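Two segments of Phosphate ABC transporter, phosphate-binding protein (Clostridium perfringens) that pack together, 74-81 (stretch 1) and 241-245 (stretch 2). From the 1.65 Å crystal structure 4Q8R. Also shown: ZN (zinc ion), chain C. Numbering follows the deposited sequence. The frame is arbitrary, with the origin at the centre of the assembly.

Stretch 1 (74-81) VEIAYDGI
Stretch 2 (241-245) HLIKV

What joins the two backbones? Tyr78 and Ile243 form one antiparallel bridge, with Tyr78 N donating to Ile243 O at 2.9 Å and Ile243 N donating to Tyr78 O at 2.8 Å. Angles of 171° and 166° at the hydrogens make both bonds nearly straight. Tyr78 (phi/psi -113/156) and Ile243 (-109/127) are both extended, and the end-to-end directions lie 146° apart. Tyr78 CA lies 4.9 Å from Ile243 CA, Ala77 CA 5.2 Å from Val245 CA, and Asp79 CA 5.2 Å from Leu242 CA.

What links the stretches at Asp79 and Gly80? Water 1 O donates to Asp79 OD1 (2.7 Å) and His241 O (2.8 Å) and accepts from Gly80 N (2.9 Å). His241 NE2 binds ZN at 2.3 Å, with chi1 m.

What lies beyond the bridge? Ala77 N lies 3.4 Å from Val245 O, but the angle is too poor for a hydrogen bond. Ala77 CA also makes a CA-H...O contact with Ile243 O at 3.4 Å.

Which side chains meet? Leu242 (chi1 m, chi2 t) brings CD1 to 3.9 Å from Ala77 CB, an apolar contact, while Leu242 CD2 lies 3.1 Å from Asp79 OD1 (chi1 t). Tyr78 CB and Ile243 CB sit 4.0 Å apart; Tyr78 points its CA-to-CB bond sideways, with chi1 -133° and chi2 78°. Ile243 (chi1 m, chi2 p) places CD1 4.3 Å from Gly80 N.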

ATOM      1  N   VAL A  74      15.633   2.680   2.665  1.00 33.14           N
ATOM      2  CA  VAL A  74      15.700   3.680   1.580  1.00 32.97           C
ATOM      3  C   VAL A  74      14.245   3.965   1.164  1.00 33.86           C
ATOM      4  O   VAL A  74      13.554   3.071   0.649  1.00 32.98           O
ATOM      5  CB  VAL A  74      16.498   3.163   0.356  1.00 35.01           C
ATOM      6  CG1 VAL A  74      16.413   4.115  -0.791  1.00 43.53           C
ATOM      7  CG2 VAL A  74      17.928   2.935   0.737  1.00 46.61           C
ATOM      8  N   GLU A  75      13.822   5.210   1.338  1.00 33.83           N
ATOM      9  CA  GLU A  75      12.540   5.617   0.866  1.00 33.60           C
ATOM     10  C   GLU A  75      12.617   5.731  -0.679  1.00 36.32           C
ATOM     11  O   GLU A  75      13.433   6.518  -1.218  1.00 35.56           O
ATOM     12  CB  GLU A  75      12.143   6.915   1.561  1.00 38.05           C
ATOM     13  CG  GLU A  75      10.753   7.391   1.317  1.00 48.82           C
ATOM     14  CD  GLU A  75      10.388   8.673   2.123  1.00 56.50           C
ATOM     15  OE1 GLU A  75      10.833   8.833   3.294  1.00 71.35           O
ATOM     16  OE2 GLU A  75       9.630   9.532   1.599  1.00 78.98           O
ATOM     17  N   ILE A  76      11.763   5.001  -1.395  1.00 30.62           N
ATOM     18  CA  ILE A  76      11.712   5.067  -2.874  1.00 31.18           C
ATOM     19  C   ILE A  76      10.522   5.808  -3.509  1.00 31.01           C
ATOM     20  O   ILE A  76      10.576   6.190  -4.681  1.00 32.11           O
ATOM     21  CB  ILE A  76      11.804   3.692  -3.542  1.00 28.52           C
ATOM     22  CG1 ILE A  76      10.652   2.782  -3.103  1.00 27.46           C
ATOM     23  CG2 ILE A  76      13.114   3.007  -3.222  1.00 30.70           C
ATOM     24  CD1 ILE A  76      10.606   1.438  -3.856  1.00 33.28           C
ATOM     25  N   ALA A  77       9.497   6.041  -2.704  1.00 29.26           N
ATOM     26  CA  ALA A  77       8.240   6.718  -3.096  1.00 30.79           C
ATOM     27  C   ALA A  77       7.438   7.014  -1.836  1.00 29.00           C
ATOM     28  O   ALA A  77       7.714   6.441  -0.761  1.00 30.96           O
ATOM     29  CB  ALA A  77       7.416   5.892  -4.061  1.00 31.81           C
ATOM     30  N   TYR A  78       6.458   7.906  -1.974  1.00 32.72           N
ATOM     31  CA  TYR A  78       5.366   7.993  -0.992  1.00 31.77           C
ATOM     32  C   TYR A  78       4.115   7.549  -1.725  1.00 27.16           C
ATOM     33  O   TYR A  78       4.057   7.586  -2.963  1.00 30.29           O
ATOM     34  CB  TYR A  78       5.310   9.386  -0.352  1.00 35.13           C
ATOM     35  CG  TYR A  78       5.195   9.440   1.106  1.00 44.85           C
ATOM     36  CD1 TYR A  78       6.308   9.226   1.944  1.00 49.31           C
ATOM     37  CD2 TYR A  78       3.922   9.707   1.711  1.00 57.83           C
ATOM     38  CE1 TYR A  78       6.144   9.267   3.341  1.00 57.52           C
ATOM     39  CE2 TYR A  78       3.754   9.752   3.089  1.00 50.82           C
ATOM     40  CZ  TYR A  78       4.850   9.525   3.909  1.00 64.73           C
ATOM     41  OH  TYR A  78       4.640   9.541   5.279  1.00 53.98           O
ATOM     42  N   ASP A  79       3.132   7.076  -0.971  1.00 27.44           N
ATOM     43  CA  ASP A  79       1.962   6.438  -1.517  1.00 26.93           C
ATOM     44  C   ASP A  79       0.712   6.799  -0.693  1.00 27.92           C
ATOM     45  O   ASP A  79       0.694   6.648   0.546  1.00 28.76           O
ATOM     46  CB  ASP A  79       2.130   4.920  -1.513  1.00 27.88           C
ATOM     47  CG  ASP A  79       0.931   4.171  -2.071  1.00 26.27           C
ATOM     48  OD1 ASP A  79       0.497   4.383  -3.215  1.00 28.21           O
ATOM     49  OD2 ASP A  79       0.428   3.278  -1.391  1.00 27.56           O
ATOM     50  N   GLY A  80      -0.338   7.224  -1.377  1.00 26.87           N
ATOM     51  CA  GLY A  80      -1.616   7.415  -0.772  1.00 25.37           C
ATOM     52  C   GLY A  80      -2.356   6.108  -0.635  1.00 23.87           C
ATOM     53  O   GLY A  80      -2.165   5.162  -1.416  1.00 26.25           O
ATOM     54  N   ILE A  81      -3.191   6.046   0.393  1.00 24.41           N
ATOM     55  CA  ILE A  81      -4.083   4.898   0.559  1.00 24.90           C
ATOM     56  C   ILE A  81      -5.516   5.455   0.288  1.00 21.15           C
ATOM     57  O   ILE A  81      -6.003   6.370   0.985  1.00 24.67           O
ATOM     58  CB  ILE A  81      -4.040   4.311   1.948  1.00 22.18           C
ATOM     59  CG1 ILE A  81      -2.603   3.782   2.267  1.00 22.54           C
ATOM     60  CG2 ILE A  81      -5.098   3.202   2.101  1.00 23.53           C
ATOM     61  CD1 ILE A  81      -2.423   3.352   3.674  1.00 22.85           C
ATOM     62  N   HIS A 241       1.217   6.229 -10.197  1.00 33.01           N
ATOM     63  CA  HIS A 241       0.380   7.021  -9.290  1.00 33.26           C
ATOM     64  C   HIS A 241       0.926   7.192  -7.863  1.00 31.42           C
ATOM     65  O   HIS A 241       0.206   7.419  -6.914  1.00 33.52           O
ATOM     66  CB  HIS A 241      -1.008   6.411  -9.235  1.00 38.42           C
ATOM     67  CG  HIS A 241      -1.540   6.051 -10.579  1.00 44.81           C
ATOM     68  ND1 HIS A 241      -1.724   6.997 -11.573  1.00 47.15           N
ATOM     69  CD2 HIS A 241      -1.885   4.862 -11.124  1.00 51.59           C
ATOM     70  CE1 HIS A 241      -2.186   6.408 -12.664  1.00 53.68           C
ATOM     71  NE2 HIS A 241      -2.301   5.113 -12.414  1.00 55.64           N
ATOM     72  N   LEU A 242       2.239   7.170  -7.761  1.00 30.96           N
ATOM     73  CA  LEU A 242       2.944   7.437  -6.529  1.00 32.87           C
ATOM     74  C   LEU A 242       3.491   8.837  -6.451  1.00 33.65           C
ATOM     75  O   LEU A 242       3.436   9.594  -7.433  1.00 36.41           O
ATOM     76  CB  LEU A 242       4.050   6.437  -6.385  1.00 29.26           C
ATOM     77  CG  LEU A 242       3.656   4.955  -6.562  1.00 25.84           C
ATOM     78  CD1 LEU A 242       4.885   4.064  -6.450  1.00 27.59           C
ATOM     79  CD2 LEU A 242       2.578   4.506  -5.552  1.00 27.42           C
ATOM     80  N   ILE A 243       4.070   9.177  -5.326  1.00 34.12           N
ATOM     81  CA  ILE A 243       4.652  10.485  -5.095  1.00 35.65           C
ATOM     82  C   ILE A 243       6.167  10.365  -5.064  1.00 34.98           C
ATOM     83  O   ILE A 243       6.721   9.540  -4.344  1.00 34.22           O
ATOM     84  CB  ILE A 243       4.161  11.076  -3.766  1.00 37.19           C
ATOM     85  CG1 ILE A 243       2.655  11.371  -3.804  1.00 36.05           C
ATOM     86  CG2 ILE A 243       4.934  12.324  -3.390  1.00 37.83           C
ATOM     87  CD1 ILE A 243       1.788  10.132  -3.714  1.00 38.04           C
ATOM     88  N   LYS A 244       6.853  11.171  -5.878  1.00 34.06           N
ATOM     89  CA  LYS A 244       8.285  11.110  -5.949  1.00 35.39           C
ATOM     90  C   LYS A 244       8.922  11.484  -4.636  1.00 40.89           C
ATOM     91  O   LYS A 244       8.435  12.358  -3.899  1.00 40.92           O
ATOM     92  CB  LYS A 244       8.841  12.063  -7.055  1.00 35.34           C
ATOM     93  CG  LYS A 244       8.462  11.655  -8.454  1.00 34.89           C
ATOM     94  CD  LYS A 244       9.066  12.666  -9.449  1.00 39.28           C
ATOM     95  CE  LYS A 244       8.662  12.377 -10.872  1.00 39.13           C
ATOM     96  NZ  LYS A 244       9.263  13.306 -11.912  1.00 40.91           N
ATOM     97  N   VAL A 245       9.967  10.754  -4.324  1.00 42.99           N
ATOM     98  CA  VAL A 245      10.962  11.095  -3.363  1.00 45.40           C
ATOM     99  C   VAL A 245      11.357  10.217  -2.224  1.00 54.90           C
ATOM    100  O   VAL A 245      11.045   9.029  -2.220  1.00 67.89           O
ATOM    101  CB  VAL A 245      10.950  12.588  -3.046  1.00 32.05           C
ATOM    102  CG1 VAL A 245      11.215  12.854  -1.613  1.00 37.76           C
ATOM    103  CG2 VAL A 245      11.970  13.222  -3.923  1.00 33.41           C
TER
HETATM  104 ZN    ZN C 302      -2.537   3.369 -13.922  1.00 94.81          ZN
HETATM  105  O   HOH W   1       0.245   6.921  -4.177  1.00 27.89           O